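Local coordinates for protein putative rhamnosidase (Streptomyces avermitilis, PDB 3W5M) that releases terminal alpha-L-rhamnose from citrus flavonoids such as naringin and from the arabinogalactan-protein gum arabic, and binds L-rhamnose through a calcium-dependent carbohydrate-binding module, at residues A[3-13]-A[24-33]. Sequence-based numbering, arbitrary orientation.
Sequences ALRVTSPSVEY and HPRLSWPMAS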
ATOM      1  N   ALA A   3     -23.891  18.191  32.262  1.00 57.20           N
ATOM      2  CA  ALA A   3     -24.106  16.734  32.017  1.00 52.44           C
ATOM      3  C   ALA A   3     -23.156  16.148  30.944  1.00 48.79           C
ATOM      4  O   ALA A   3     -22.403  16.865  30.267  1.00 46.63           O
ATOM      5  CB  ALA A   3     -25.567  16.457  31.666  1.00 51.01           C
ATOM      6  N   LEU A   4     -23.207  14.825  30.838  1.00 45.42           N
ATOM      7  CA  LEU A   4     -22.405  14.029  29.921  1.00 38.80           C
ATOM      8  C   LEU A   4     -23.208  13.830  28.635  1.00 32.85           C
ATOM      9  O   LEU A   4     -24.385  13.530  28.700  1.00 33.99           O
ATOM     10  CB  LEU A   4     -22.172  12.677  30.588  1.00 40.68           C
ATOM     11  CG  LEU A   4     -20.956  11.797  30.342  1.00 42.50           C
ATOM     12  CD1 LEU A   4     -19.680  12.593  30.094  1.00 44.13           C
ATOM     13  CD2 LEU A   4     -20.777  10.877  31.538  1.00 42.62           C
ATOM     14  N   ARG A   5     -22.597  14.003  27.470  1.00 29.57           N
ATOM     15  CA  ARG A   5     -23.309  13.696  26.223  1.00 26.71           C
ATOM     16  C   ARG A   5     -22.459  12.854  25.265  1.00 25.39           C
ATOM     17  O   ARG A   5     -21.257  12.998  25.247  1.00 24.29           O
ATOM     18  CB  ARG A   5     -23.802  14.980  25.545  1.00 27.84           C
ATOM     19  CG  ARG A   5     -22.804  15.711  24.676  1.00 31.57           C
ATOM     20  CD  ARG A   5     -23.409  17.017  24.130  1.00 33.30           C
ATOM     21  NE  ARG A   5     -22.642  17.566  23.010  1.00 33.75           N
ATOM     22  CZ  ARG A   5     -21.509  18.256  23.134  1.00 35.69           C
ATOM     23  NH1 ARG A   5     -20.993  18.503  24.330  1.00 34.92           N
ATOM     24  NH2 ARG A   5     -20.879  18.709  22.055  1.00 39.32           N
ATOM     25  N   VAL A   6     -23.096  12.000  24.473  1.00 26.55           N
ATOM     26  CA  VAL A   6     -22.369  11.149  23.528  1.00 26.00           C
ATOM     27  C   VAL A   6     -22.140  11.931  22.242  1.00 29.14           C
ATOM     28  O   VAL A   6     -23.065  12.562  21.729  1.00 29.57           O
ATOM     29  CB  VAL A   6     -23.082   9.797  23.300  1.00 25.53           C
ATOM     30  CG1 VAL A   6     -22.530   9.069  22.073  1.00 25.40           C
ATOM     31  CG2 VAL A   6     -22.958   8.917  24.552  1.00 25.97           C
ATOM     32  N   THR A   7     -20.906  11.922  21.743  1.00 29.39           N
ATOM     33  CA  THR A   7     -20.571  12.629  20.499  1.00 31.64           C
ATOM     34  C   THR A   7     -19.921  11.638  19.543  1.00 33.55           C
ATOM     35  O   THR A   7     -19.063  10.861  19.956  1.00 38.33           O
ATOM     36  CB  THR A   7     -19.564  13.788  20.735  1.00 32.64           C
ATOM     37  OG1 THR A   7     -18.346  13.274  21.296  1.00 35.72           O
ATOM     38  CG2 THR A   7     -20.121  14.805  21.685  1.00 35.21           C
ATOM     39  N   SER A   8     -20.329  11.656  18.282  1.00 33.39           N
ATOM     40  CA  SER A   8     -19.666  10.840  17.235  1.00 35.27           C
ATOM     41  C   SER A   8     -19.633   9.334  17.537  1.00 30.15           C
ATOM     42  O   SER A   8     -18.551   8.721  17.549  1.00 32.20           O
ATOM     43  CB  SER A   8     -18.246  11.337  16.944  1.00 34.55           C
ATOM     44  OG  SER A   8     -18.284  12.612  16.337  1.00 44.05           O
ATOM     45  N   PRO A   9     -20.802   8.728  17.760  1.00 28.33           N
ATOM     46  CA  PRO A   9     -20.700   7.296  18.001  1.00 27.54           C
ATOM     47  C   PRO A   9     -20.291   6.545  16.723  1.00 25.15           C
ATOM     48  O   PRO A   9     -20.529   7.011  15.611  1.00 24.47           O
ATOM     49  CB  PRO A   9     -22.110   6.923  18.459  1.00 31.50           C
ATOM     50  CG  PRO A   9     -23.006   7.915  17.794  1.00 29.81           C
ATOM     51  CD  PRO A   9     -22.206   9.186  17.671  1.00 29.01           C
ATOM     52  N   SER A  10     -19.639   5.404  16.876  1.00 23.01           N
ATOM     53  CA  SER A  10     -19.110   4.710  15.699  1.00 20.94           C
ATOM     54  C   SER A  10     -19.296   3.206  15.823  1.00 20.62           C
ATOM     55  O   SER A  10     -19.549   2.680  16.904  1.00 18.85           O
ATOM     56  CB  SER A  10     -17.625   5.043  15.476  1.00 20.86           C
ATOM     57  OG  SER A  10     -16.825   4.501  16.520  1.00 22.89           O
ATOM     58  N   VAL A  11     -19.170   2.532  14.687  1.00 20.09           N
ATOM     59  CA  VAL A  11     -19.321   1.087  14.618  1.00 19.45           C
ATOM     60  C   VAL A  11     -18.099   0.587  13.845  1.00 19.39           C
ATOM     61  O   VAL A  11     -17.830   1.029  12.730  1.00 19.09           O
ATOM     62  CB  VAL A  11     -20.625   0.691  13.904  1.00 20.39           C
ATOM     63  CG1 VAL A  11     -20.753  -0.831  13.846  1.00 20.50           C
ATOM     64  CG2 VAL A  11     -21.850   1.272  14.633  1.00 20.52           C
ATOM     65  N   GLU A  12     -17.338  -0.322  14.441  1.00 17.83           N
ATOM     66  CA  GLU A  12     -16.117  -0.788  13.791  1.00 18.69           C
ATOM     67  C   GLU A  12     -15.250   0.372  13.266  1.00 18.01           C
ATOM     68  O   GLU A  12     -14.799   0.336  12.111  1.00 18.55           O
ATOM     69  CB  GLU A  12     -16.429  -1.815  12.685  1.00 19.99           C
ATOM     70  CG  GLU A  12     -17.087  -3.101  13.177  1.00 21.29           C
ATOM     71  CD  GLU A  12     -16.115  -3.984  13.966  1.00 25.66           C
ATOM     72  OE1 GLU A  12     -14.900  -4.025  13.620  1.00 26.85           O
ATOM     73  OE2 GLU A  12     -16.556  -4.652  14.932  1.00 26.43           O
ATOM     74  N   TYR A  13     -15.009   1.358  14.140  1.00 18.11           N
ATOM     75  CA  TYR A  13     -14.108   2.493  13.904  1.00 18.85           C
ATOM     76  C   TYR A  13     -14.666   3.550  12.972  1.00 19.32           C
ATOM     77  O   TYR A  13     -13.983   4.522  12.687  1.00 21.56           O
ATOM     78  CB  TYR A  13     -12.745   2.022  13.344  1.00 18.79           C
ATOM     79  CG  TYR A  13     -11.937   1.242  14.356  1.00 18.47           C
ATOM     80  CD1 TYR A  13     -11.153   1.896  15.276  1.00 20.50           C
ATOM     81  CD2 TYR A  13     -11.952  -0.155  14.370  1.00 19.52           C
ATOM     82  CE1 TYR A  13     -10.392   1.195  16.205  1.00 21.98           C
ATOM     83  CE2 TYR A  13     -11.195  -0.878  15.301  1.00 20.01           C
ATOM     84  CZ  TYR A  13     -10.427  -0.192  16.222  1.00 21.42           C
ATOM     85  OH  TYR A  13      -9.627  -0.859  17.150  1.00 23.15           O
ATOM     86  N   HIS A  24     -20.901  -9.463  15.219  1.00 21.53           N
ATOM     87  CA  HIS A  24     -21.010  -8.682  16.442  1.00 21.68           C
ATOM     88  C   HIS A  24     -20.247  -7.380  16.303  1.00 20.73           C
ATOM     89  O   HIS A  24     -19.163  -7.199  16.905  1.00 21.03           O
ATOM     90  CB  HIS A  24     -20.484  -9.511  17.620  1.00 25.93           C
ATOM     91  CG  HIS A  24     -21.173 -10.832  17.742  1.00 28.52           C
ATOM     92  ND1 HIS A  24     -22.421 -10.962  18.308  1.00 31.90           N
ATOM     93  CD2 HIS A  24     -20.828 -12.062  17.297  1.00 30.08           C
ATOM     94  CE1 HIS A  24     -22.801 -12.226  18.250  1.00 31.41           C
ATOM     95  NE2 HIS A  24     -21.856 -12.914  17.636  1.00 31.11           N
ATOM     96  N   PRO A  25     -20.811  -6.435  15.503  1.00 21.20           N
ATOM     97  CA  PRO A  25     -20.102  -5.163  15.260  1.00 20.32           C
ATOM     98  C   PRO A  25     -19.822  -4.441  16.572  1.00 19.82           C
ATOM     99  O   PRO A  25     -20.679  -4.419  17.455  1.00 22.30           O
ATOM    100  CB  PRO A  25     -21.074  -4.348  14.372  1.00 21.04           C
ATOM    101  CG  PRO A  25     -22.366  -5.075  14.405  1.00 22.20           C
ATOM    102  CD  PRO A  25     -22.083  -6.509  14.780  1.00 19.58           C
ATOM    103  N   ARG A  26     -18.644  -3.832  16.686  1.00 20.31           N
ATOM    104  CA  ARG A  26     -18.206  -3.204  17.947  1.00 18.96           C
ATOM    105  C   ARG A  26     -18.535  -1.729  17.958  1.00 20.01           C
ATOM    106  O   ARG A  26     -18.105  -0.978  17.075  1.00 19.79           O
ATOM    107  CB  ARG A  26     -16.718  -3.427  18.165  1.00 20.41           C
ATOM    108  CG  ARG A  26     -16.392  -4.901  18.412  1.00 21.60           C
ATOM    109  CD  ARG A  26     -14.877  -5.157  18.333  1.00 20.99           C
ATOM    110  NE  ARG A  26     -14.394  -4.861  16.987  1.00 21.68           N
ATOM    111  CZ  ARG A  26     -13.105  -4.726  16.657  1.00 22.60           C
ATOM    112  NH1 ARG A  26     -12.151  -4.869  17.572  1.00 23.40           N
ATOM    113  NH2 ARG A  26     -12.785  -4.440  15.411  1.00 21.90           N
ATOM    114  N   LEU A  27     -19.254  -1.316  18.990  1.00 18.96           N
ATOM    115  CA  LEU A  27     -19.835   0.022  19.074  1.00 20.07           C
ATOM    116  C   LEU A  27     -18.980   0.880  20.002  1.00 19.73           C
ATOM    117  O   LEU A  27     -18.451   0.376  21.018  1.00 21.92           O
ATOM    118  CB  LEU A  27     -21.253  -0.115  19.659  1.00 19.24           C
ATOM    119  CG  LEU A  27     -22.218  -1.040  18.898  1.00 20.59           C
ATOM    120  CD1 LEU A  27     -23.528  -1.141  19.672  1.00 21.94           C
ATOM    121  CD2 LEU A  27     -22.466  -0.494  17.514  1.00 20.75           C
ATOM    122  N   SER A  28     -18.838   2.167  19.677  1.00 20.09           N
ATOM    123  CA  SER A  28     -18.057   3.085  20.505  1.00 20.56           C
ATOM    124  C   SER A  28     -18.801   4.395  20.717  1.00 21.48           C
ATOM    125  O   SER A  28     -19.482   4.877  19.796  1.00 19.71           O
ATOM    126  CB  SER A  28     -16.700   3.393  19.862  1.00 21.71           C
ATOM    127  OG  SER A  28     -15.847   2.233  19.843  1.00 23.50           O
ATOM    128  N   TRP A  29     -18.668   4.971  21.905  1.00 21.56           N
ATOM    129  CA  TRP A  29     -19.327   6.260  22.219  1.00 22.85           C
ATOM    130  C   TRP A  29     -18.414   7.239  22.967  1.00 24.56           C
ATOM    131  O   TRP A  29     -18.457   7.338  24.193  1.00 24.99           O
ATOM    132  CB  TRP A  29     -20.697   6.066  22.911  1.00 22.89           C
ATOM    133  CG  TRP A  29     -20.726   5.065  24.056  1.00 22.99           C
ATOM    134  CD1 TRP A  29     -20.484   5.318  25.379  1.00 23.49           C
ATOM    135  CD2 TRP A  29     -21.054   3.673  23.971  1.00 21.76           C
ATOM    136  NE1 TRP A  29     -20.616   4.157  26.112  1.00 22.40           N
ATOM    137  CE2 TRP A  29     -20.967   3.141  25.278  1.00 21.39           C
ATOM    138  CE3 TRP A  29     -21.389   2.817  22.909  1.00 20.81           C
ATOM    139  CZ2 TRP A  29     -21.221   1.799  25.565  1.00 20.20           C
ATOM    140  CZ3 TRP A  29     -21.682   1.485  23.198  1.00 21.84           C
ATOM    141  CH2 TRP A  29     -21.575   0.984  24.516  1.00 21.45           C
ATOM    142  N   PRO A  30     -17.582   7.977  22.215  1.00 24.00           N
ATOM    143  CA  PRO A  30     -16.850   9.066  22.859  1.00 25.35           C
ATOM    144  C   PRO A  30     -17.865   9.987  23.563  1.00 24.85           C
ATOM    145  O   PRO A  30     -18.996  10.178  23.065  1.00 23.95           O
ATOM    146  CB  PRO A  30     -16.183   9.797  21.678  1.00 25.09           C
ATOM    147  CG  PRO A  30     -16.249   8.856  20.508  1.00 24.36           C
ATOM    148  CD  PRO A  30     -17.444   7.978  20.749  1.00 23.84           C
ATOM    149  N   MET A  31     -17.502  10.514  24.721  1.00 23.97           N
ATOM    150  CA  MET A  31     -18.404  11.416  25.432  1.00 24.49           C
ATOM    151  C   MET A  31     -17.741  12.779  25.648  1.00 25.33           C
ATOM    152  O   MET A  31     -16.524  12.884  25.649  1.00 25.66           O
ATOM    153  CB  MET A  31     -18.826  10.804  26.761  1.00 24.33           C
ATOM    154  CG  MET A  31     -19.786   9.616  26.644  1.00 26.95           C
ATOM    155  SD  MET A  31     -19.647   8.552  28.114  1.00 31.44           S
ATOM    156  CE  MET A  31     -18.100   7.705  27.785  1.00 29.22           C
ATOM    157  N   ALA A  32     -18.552  13.819  25.812  1.00 26.60           N
ATOM    158  CA  ALA A  32     -18.028  15.168  26.072  1.00 28.58           C
ATOM    159  C   ALA A  32     -18.701  15.757  27.289  1.00 28.42           C
ATOM    160  O   ALA A  32     -19.881  15.510  27.536  1.00 30.09           O
ATOM    161  CB  ALA A  32     -18.238  16.071  24.860  1.00 30.57           C
ATOM    162  N   SER A  33     -17.941  16.512  28.078  1.00 30.59           N
ATOM    163  CA  SER A  33     -18.511  17.169  29.261  1.00 33.14           C
ATOM    164  C   SER A  33     -17.667  18.377  29.578  1.00 34.35           C
ATOM    165  O   SER A  33     -16.439  18.263  29.643  1.00 32.76           O
ATOM    166  CB  SER A  33     -18.500  16.227  30.475  1.00 33.82           C
ATOM    167  OG  SER A  33     -18.641  16.930  31.714  1.00 35.74           O
TER
HETATM  168  O   HOH W   1     -21.995  17.627  27.163  1.00 44.72           O
HETATM  169  O   HOH W   2     -16.356   1.651  16.926  1.00 21.41           O
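V11 lays its CG2 methyl against CD2 of L27 at 3.4 Å, tight for two carbons, and turns CG1, opposite its backbone N (chi1 180°), onto CB of P25. Strands 5-6 and 10-11 both run antiparallel to the broken strand 26-32 in the N-terminal beta-sandwich, of the immunoglobulin-like, probably fibronectin type 3, kind. Pairing comes in two short runs, R5-V6 with M31-A32 and S10-V11 with L27-S28; the register slips by one residue between them, where P9 and P30, lacking an N-H, suit the break. T7 N still hydrogen-bonds to P30 O at 2.9 Å. V6, M31, V11 and L27 share the apolar face, and beta-branched V6 fits its CG1 against CB of W29, whose ring leads away toward Y43 and V45 of strand 40-48, where Q40 takes a hydrogen bond from NE1. On the other face, small S10 and S28 leave room for a water that bonds both hydroxyls, Y13 N and R26 O; S28 OG is also hydrogen-bonded to L72 N.

Beyond the second run, E12 folds back on R26. The guanidinium grips the carboxylate side-on in a salt bridge, R26 NH2 to E12 OE1 at 2.8 Å and R26 NE to E12 OE2 at 3.0 Å, with the two planes 30° apart. Were E12 an alanine, the buried R26 would probably lose an acceptor for its backbone N-H and have its guanidinium less firmly oriented. R26 NH1 forms a salt bridge with D712, whose carboxylate also hydrogen-bonds Y13 OH, joining this domain to the catalytic one. Besides NE on its syn side, E12 OE2 accepts R26 N on its anti side at 2.8 Å, both from the same face of the carboxylate.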